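Esterase (Uncultured bacterium, PDB 5EGN) probably hydrolyses carboxylic esters and the lactone ring of N-acyl homoserine lactones, the signalling molecules of bacterial quorum sensing. Local coordinates at residues G55-K61 with S173-V179; V110-L116 with A204-V209. The protein carries 2 engineered substitutions. All blocks are in the same frame, centred on the assembly; numbering follows the deposited sequence.

An alpha/beta hydrolase often carries a helical insertion between two adjacent strands of its core sheet, and this chain illustrates how such an insertion is joined to the core. Contact 2 pairs the strands on which the excursion leaves and returns, 110-116 and 204-209, separated by helices and loops but no strand. Contact 1 lies near the excursion's end, where 173-179 packs on the core loop 55-61. The contacts lie on opposite sides of the chain's centre, 27 Å apart between centres and about 14 Å between nearest atoms. Ile115 of contact 2 lies near, without touching, a Gly91-x-Ser93-x-Gly95 sequence consistent with the family's nucleophile elbow.

Contact 1. Residues G55-K61 with S173-V179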
loop_
_atom_site.group_PDB
_atom_site.type_symbol
_atom_site.label_atom_id
_atom_site.label_comp_id
_atom_site.label_asym_id
_atom_site.label_seq_id
_atom_site.Cartn_x
_atom_site.Cartn_y
_atom_site.Cartn_z
ATOM N N GLY A 55 8.696 -6.576 -14.152
ATOM C CA GLY A 55 8.341 -7.923 -13.749
ATOM C C GLY A 55 7.571 -7.953 -12.443
ATOM O O GLY A 55 7.215 -9.022 -11.949
ATOM N N HIS A 56 7.312 -6.775 -11.884
ATOM C CA HIS A 56 6.615 -6.671 -10.608
ATOM C C HIS A 56 5.418 -5.734 -10.679
ATOM O O HIS A 56 5.459 -4.707 -11.358
ATOM C CB HIS A 56 7.568 -6.190 -9.511
ATOM C CG HIS A 56 8.709 -7.120 -9.247
ATOM N ND1 HIS A 56 9.820 -7.183 -10.060
ATOM C CD2 HIS A 56 8.911 -8.025 -8.261
ATOM C CE1 HIS A 56 10.660 -8.087 -9.584
ATOM N NE2 HIS A 56 10.131 -8.612 -8.493
ATOM N N GLY A 57 4.358 -6.104 -9.969
ATOM C CA GLY A 57 3.199 -5.251 -9.775
ATOM C C GLY A 57 2.552 -4.693 -11.027
ATOM O O GLY A 57 1.985 -5.431 -11.832
ATOM N N ARG A 58 2.644 -3.378 -11.185
ATOM C CA ARG A 58 1.926 -2.673 -12.239
ATOM C C ARG A 58 2.804 -2.371 -13.449
ATOM O O ARG A 58 2.328 -1.841 -14.453
ATOM C CB ARG A 58 1.346 -1.376 -11.681
ATOM C CG ARG A 58 0.448 -1.585 -10.480
ATOM C CD ARG A 58 0.206 -0.280 -9.753
ATOM N NE ARG A 58 1.211 -0.021 -8.728
ATOM C CZ ARG A 58 0.927 0.191 -7.449
ATOM N NH1 ARG A 58 -0.333 0.178 -7.041
ATOM N NH2 ARG A 58 1.899 0.420 -6.578
ATOM N N SER A 59 4.084 -2.704 -13.345
ATOM C CA SER A 59 5.017 -2.490 -14.445
ATOM C C SER A 59 4.941 -3.627 -15.452
ATOM O O SER A 59 4.393 -4.690 -15.159
ATOM C CB SER A 59 6.447 -2.346 -13.921
ATOM O OG SER A 59 6.608 -1.137 -13.202
ATOM N N ASP A 60 5.489 -3.392 -16.641
ATOM C CA ASP A 60 5.570 -4.429 -17.659
ATOM C C ASP A 60 6.399 -5.600 -17.157
ATOM O O ASP A 60 7.281 -5.432 -16.314
ATOM C CB ASP A 60 6.169 -3.882 -18.955
ATOM C CG ASP A 60 5.131 -3.251 -19.856
ATOM O OD1 ASP A 60 3.931 -3.317 -19.521
ATOM O OD2 ASP A 60 5.516 -2.705 -20.911
ATOM N N LYS A 61 6.106 -6.787 -17.672
ATOM C CA LYS A 61 6.804 -7.988 -17.244
ATOM C C LYS A 61 7.325 -8.770 -18.445
ATOM O O LYS A 61 6.770 -9.811 -18.799
ATOM C CB LYS A 61 5.878 -8.854 -16.390
ATOM C CG LYS A 61 5.182 -8.069 -15.290
ATOM C CD LYS A 61 4.160 -8.888 -14.541
ATOM C CE LYS A 61 3.541 -8.073 -13.423
ATOM N NZ LYS A 61 2.884 -6.845 -13.951
ATOM N N SER A 173 -0.450 -12.078 -11.376
ATOM C CA SER A 173 -0.736 -10.717 -11.804
ATOM C C SER A 173 0.299 -9.745 -11.247
ATOM O O SER A 173 0.594 -8.722 -11.859
ATOM C CB SER A 173 -2.139 -10.304 -11.359
ATOM O OG SER A 173 -3.033 -11.401 -11.419
ATOM N N ASN A 174 0.842 -10.075 -10.081
ATOM C CA ASN A 174 1.850 -9.242 -9.438
ATOM C C ASN A 174 3.260 -9.731 -9.740
ATOM O O ASN A 174 4.155 -8.942 -10.036
ATOM C CB ASN A 174 1.618 -9.207 -7.925
ATOM C CG ASN A 174 2.717 -8.475 -7.182
ATOM O OD1 ASN A 174 2.760 -7.247 -7.168
ATOM N ND2 ASN A 174 3.607 -9.230 -6.547
ATOM N N PHE A 175 3.445 -11.044 -9.667
ATOM C CA PHE A 175 4.755 -11.647 -9.857
ATOM C C PHE A 175 4.614 -12.991 -10.558
ATOM O O PHE A 175 4.435 -14.019 -9.906
ATOM C CB PHE A 175 5.459 -11.811 -8.509
ATOM C CG PHE A 175 6.859 -12.343 -8.611
ATOM C CD1 PHE A 175 7.877 -11.557 -9.121
ATOM C CD2 PHE A 175 7.163 -13.620 -8.169
ATOM C CE1 PHE A 175 9.169 -12.038 -9.207
ATOM C CE2 PHE A 175 8.454 -14.107 -8.250
ATOM C CZ PHE A 175 9.459 -13.315 -8.770
ATOM N N PRO A 176 4.685 -12.985 -11.896
ATOM C CA PRO A 176 4.555 -14.228 -12.661
ATOM C C PRO A 176 5.806 -15.089 -12.556
ATOM O O PRO A 176 6.868 -14.595 -12.185
ATOM C CB PRO A 176 4.340 -13.737 -14.092
ATOM C CG PRO A 176 5.022 -12.428 -14.140
ATOM C CD PRO A 176 4.890 -11.818 -12.770
ATOM N N LYS A 177 5.671 -16.367 -12.885
ATOM C CA LYS A 177 6.746 -17.334 -12.700
ATOM C C LYS A 177 7.932 -17.093 -13.631
ATOM O O LYS A 177 9.089 -17.329 -13.265
ATOM C CB LYS A 177 6.203 -18.747 -12.902
ATOM C CG LYS A 177 7.159 -19.838 -12.492
ATOM C CD LYS A 177 7.713 -19.608 -11.102
ATOM C CE LYS A 177 9.112 -20.186 -11.018
ATOM N NZ LYS A 177 9.159 -21.612 -11.455
ATOM N N HIS A 178 7.635 -16.615 -14.835
ATOM C CA HIS A 178 8.667 -16.408 -15.843
ATOM C C HIS A 178 9.612 -15.275 -15.457
ATOM O O HIS A 178 10.759 -15.244 -15.893
ATOM C CB HIS A 178 8.037 -16.125 -17.208
ATOM C CG HIS A 178 7.567 -14.714 -17.383
ATOM N ND1 HIS A 178 6.284 -14.313 -17.080
ATOM C CD2 HIS A 178 8.206 -13.614 -17.845
ATOM C CE1 HIS A 178 6.157 -13.023 -17.339
ATOM N NE2 HIS A 178 7.308 -12.575 -17.804
ATOM N N VAL A 179 9.125 -14.340 -14.648
ATOM C CA VAL A 179 9.972 -13.264 -14.153
ATOM C C VAL A 179 10.977 -13.823 -13.154
ATOM O O VAL A 179 12.158 -13.469 -13.183
ATOM C CB VAL A 179 9.149 -12.141 -13.501
ATOM C CG1 VAL A 179 10.058 -11.152 -12.787
ATOM C CG2 VAL A 179 8.324 -11.429 -14.551
#
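Two hydrogen bonds tie loop 55-61 to 173-179, one to the loop leading into helix 177-185 and one to its first turn. Gly57 N donates to Asn174 O at 2.8 Å, and the CA of the preceding His56 also rests against Asn174 O, at 3.4 Å, in a CA-H...O contact. At the other end of the interface His178 NE2 donates to Lys61 O at 3.0 Å, the carbonyl lying near the plane of the imidazole. The loop keeps its shape by internal bonds: residues His56 to Ser59 form a type II' turn, closed by Ser59 N to His56 O at 3.1 Å, with Gly57 supplying the positive phi of its second position. Lys61 folds back inside this curve, its NZ bonding Gly57 O at 2.7 Å and Ser59 O at 2.9 Å. In terms of the alpha/beta hydrolase fold, a core loop following strand 47-51 here meets the last helix of the insertion, 177-185, at its N-cap, Pro176. The aliphatic part of Lys61 packs against that proline, CD to CD at 3.5 Å. Val179 CG2 comes within 3.6 Å of Gly55 CA; a beta carbon on Gly55 would collide with Val179 CG1 and press against the preceding carbonyl. The His56 and Phe175 rings meet obliquely, centroids 5.3 Å apart, and both also meet Phe28. Farther out, Arg58 forms a salt bridge with Asp14 of the second subunit and Ser173 OG bonds Gly17 N of the second subunit.

Contact 2. Residues V110-L116 with A204-V209; sequences VIGNLIL and APTLVV
Parallel neighbours in the core sheet of an alpha/beta hydrolase, strands 112-116 and 206-209 run 4.6 Å apart at closest approach, their directions 11° apart, with extended backbones. Ala204 begins the second segment in a loop, its CB 3.8 Å from Val110 CG1. Pro205 starts the pairing, its O accepting from Asn113 N at 2.8 Å. Thr206 pairs with Asn113 in register; in the m rotamer its OG1 donates to Ala204 O at 3.0 Å and receives a weak bond from Asn113 ND2 at 3.4 Å, while Asn113 OD1 bonds Asn103. Leu207, opposite Leu114, bonds Asn113 O through its N and Ile115 N through its O, both at 2.8 Å, the two-sided bracketing expected of parallel strands. Val208 pairs with Ile115 on the Thr206 face, CG2 to CB 4.2 Å. Val209 sends its N to Ile115 O at 2.6 Å; its side chain, t like that of Leu116, joins the Leu114 face, CG1 lying 3.7 Å from Leu116 CD1 and CG2 3.8 Å from Leu114 CD2. Helix 249-257 packs on Leu114, Leu116 and Val209, helix 94-105 on Val110 and Ala204, and strands 87-92 and 233-237 flank the pair.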
loop_
_atom_site.group_PDB
_atom_site.type_symbol
_atom_site.label_atom_id
_atom_site.label_comp_id
_atom_site.label_asym_id
_atom_site.label_seq_id
_atom_site.Cartn_x
_atom_site.Cartn_y
_atom_site.Cartn_z
ATOM N N VAL A 110 23.144 10.616 -7.042
ATOM C CA VAL A 110 22.996 10.061 -5.702
ATOM C C VAL A 110 23.241 11.097 -4.609
ATOM O O VAL A 110 24.301 11.720 -4.562
ATOM C CB VAL A 110 23.964 8.879 -5.474
ATOM C CG1 VAL A 110 23.794 8.312 -4.070
ATOM C CG2 VAL A 110 23.749 7.805 -6.522
ATOM N N ILE A 111 22.259 11.280 -3.733
ATOM C CA ILE A 111 22.471 12.068 -2.525
ATOM C C ILE A 111 23.004 11.152 -1.433
ATOM O O ILE A 111 23.995 11.462 -0.772
ATOM C CB ILE A 111 21.186 12.754 -2.041
ATOM C CG1 ILE A 111 20.685 13.745 -3.091
ATOM C CG2 ILE A 111 21.436 13.473 -0.724
ATOM C CD1 ILE A 111 19.419 14.464 -2.692
ATOM N N GLY A 112 22.341 10.014 -1.256
ATOM C CA GLY A 112 22.785 9.012 -0.308
ATOM C C GLY A 112 21.925 7.769 -0.369
ATOM O O GLY A 112 20.937 7.723 -1.101
ATOM N N ASN A 113 22.293 6.757 0.408
ATOM C CA ASN A 113 21.587 5.486 0.366
ATOM C C ASN A 113 21.169 4.967 1.734
ATOM O O ASN A 113 21.926 5.052 2.702
ATOM C CB ASN A 113 22.453 4.427 -0.322
ATOM C CG ASN A 113 23.017 4.904 -1.643
ATOM O OD1 ASN A 113 22.293 5.030 -2.630
ATOM N ND2 ASN A 113 24.318 5.163 -1.670
ATOM N N LEU A 114 19.954 4.437 1.808
ATOM C CA LEU A 114 19.565 3.592 2.929
ATOM C C LEU A 114 19.361 2.181 2.395
ATOM O O LEU A 114 18.370 1.896 1.725
ATOM C CB LEU A 114 18.296 4.107 3.622
ATOM C CG LEU A 114 18.024 3.553 5.031
ATOM C CD1 LEU A 114 17.146 4.499 5.833
ATOM C CD2 LEU A 114 17.394 2.165 4.998
ATOM N N ILE A 115 20.316 1.303 2.686
ATOM C CA ILE A 115 20.243 -0.087 2.259
ATOM C C ILE A 115 19.592 -0.941 3.342
ATOM O O ILE A 115 20.163 -1.126 4.416
ATOM C CB ILE A 115 21.638 -0.651 1.938
ATOM C CG1 ILE A 115 22.412 0.320 1.052
ATOM C CG2 ILE A 115 21.523 -1.996 1.243
ATOM C CD1 ILE A 115 21.876 0.392 -0.354
ATOM N N LEU A 116 18.398 -1.454 3.062
ATOM C CA LEU A 116 17.688 -2.281 4.033
ATOM C C LEU A 116 17.687 -3.754 3.649
ATOM O O LEU A 116 17.119 -4.135 2.625
ATOM C CB LEU A 116 16.245 -1.807 4.200
ATOM C CG LEU A 116 15.449 -2.637 5.211
ATOM C CD1 LEU A 116 15.872 -2.295 6.629
ATOM C CD2 LEU A 116 13.951 -2.453 5.029
ATOM N N ALA A 204 29.344 7.373 -1.680
ATOM C CA ALA A 204 28.216 8.171 -1.209
ATOM C C ALA A 204 27.811 7.763 0.205
ATOM O O ALA A 204 28.047 6.622 0.614
ATOM C CB ALA A 204 27.038 8.033 -2.161
ATOM N N PRO A 205 27.220 8.700 0.967
ATOM C CA PRO A 205 26.729 8.406 2.317
ATOM C C PRO A 205 25.766 7.221 2.333
ATOM O O PRO A 205 24.708 7.278 1.710
ATOM C CB PRO A 205 26.013 9.696 2.716
ATOM C CG PRO A 205 26.697 10.755 1.938
ATOM C CD PRO A 205 27.051 10.124 0.622
ATOM N N THR A 206 26.136 6.162 3.046
ATOM C CA THR A 206 25.359 4.931 3.032
ATOM C C THR A 206 25.027 4.435 4.435
ATOM O O THR A 206 25.915 4.245 5.264
ATOM C CB THR A 206 26.102 3.814 2.273
ATOM O OG1 THR A 206 26.297 4.207 0.909
ATOM C CG2 THR A 206 25.306 2.522 2.312
ATOM N N LEU A 207 23.738 4.236 4.688
ATOM C CA LEU A 207 23.280 3.628 5.929
ATOM C C LEU A 207 22.722 2.239 5.647
ATOM O O LEU A 207 21.660 2.100 5.043
ATOM C CB LEU A 207 22.221 4.501 6.605
ATOM C CG LEU A 207 21.565 3.931 7.866
ATOM C CD1 LEU A 207 22.610 3.592 8.915
ATOM C CD2 LEU A 207 20.541 4.906 8.425
ATOM N N VAL A 208 23.446 1.211 6.076
ATOM C CA VAL A 208 22.998 -0.163 5.892
ATOM C C VAL A 208 22.230 -0.625 7.123
ATOM O O VAL A 208 22.718 -0.513 8.246
ATOM C CB VAL A 208 24.176 -1.117 5.624
ATOM C CG1 VAL A 208 23.669 -2.520 5.335
ATOM C CG2 VAL A 208 25.012 -0.608 4.463
ATOM N N VAL A 209 21.021 -1.135 6.910
ATOM C CA VAL A 209 20.159 -1.539 8.013
ATOM C C VAL A 209 19.791 -3.015 7.915
ATOM O O VAL A 209 19.273 -3.470 6.896
ATOM C CB VAL A 209 18.873 -0.697 8.056
ATOM C CG1 VAL A 209 18.060 -1.032 9.295
ATOM C CG2 VAL A 209 19.217 0.783 8.023
#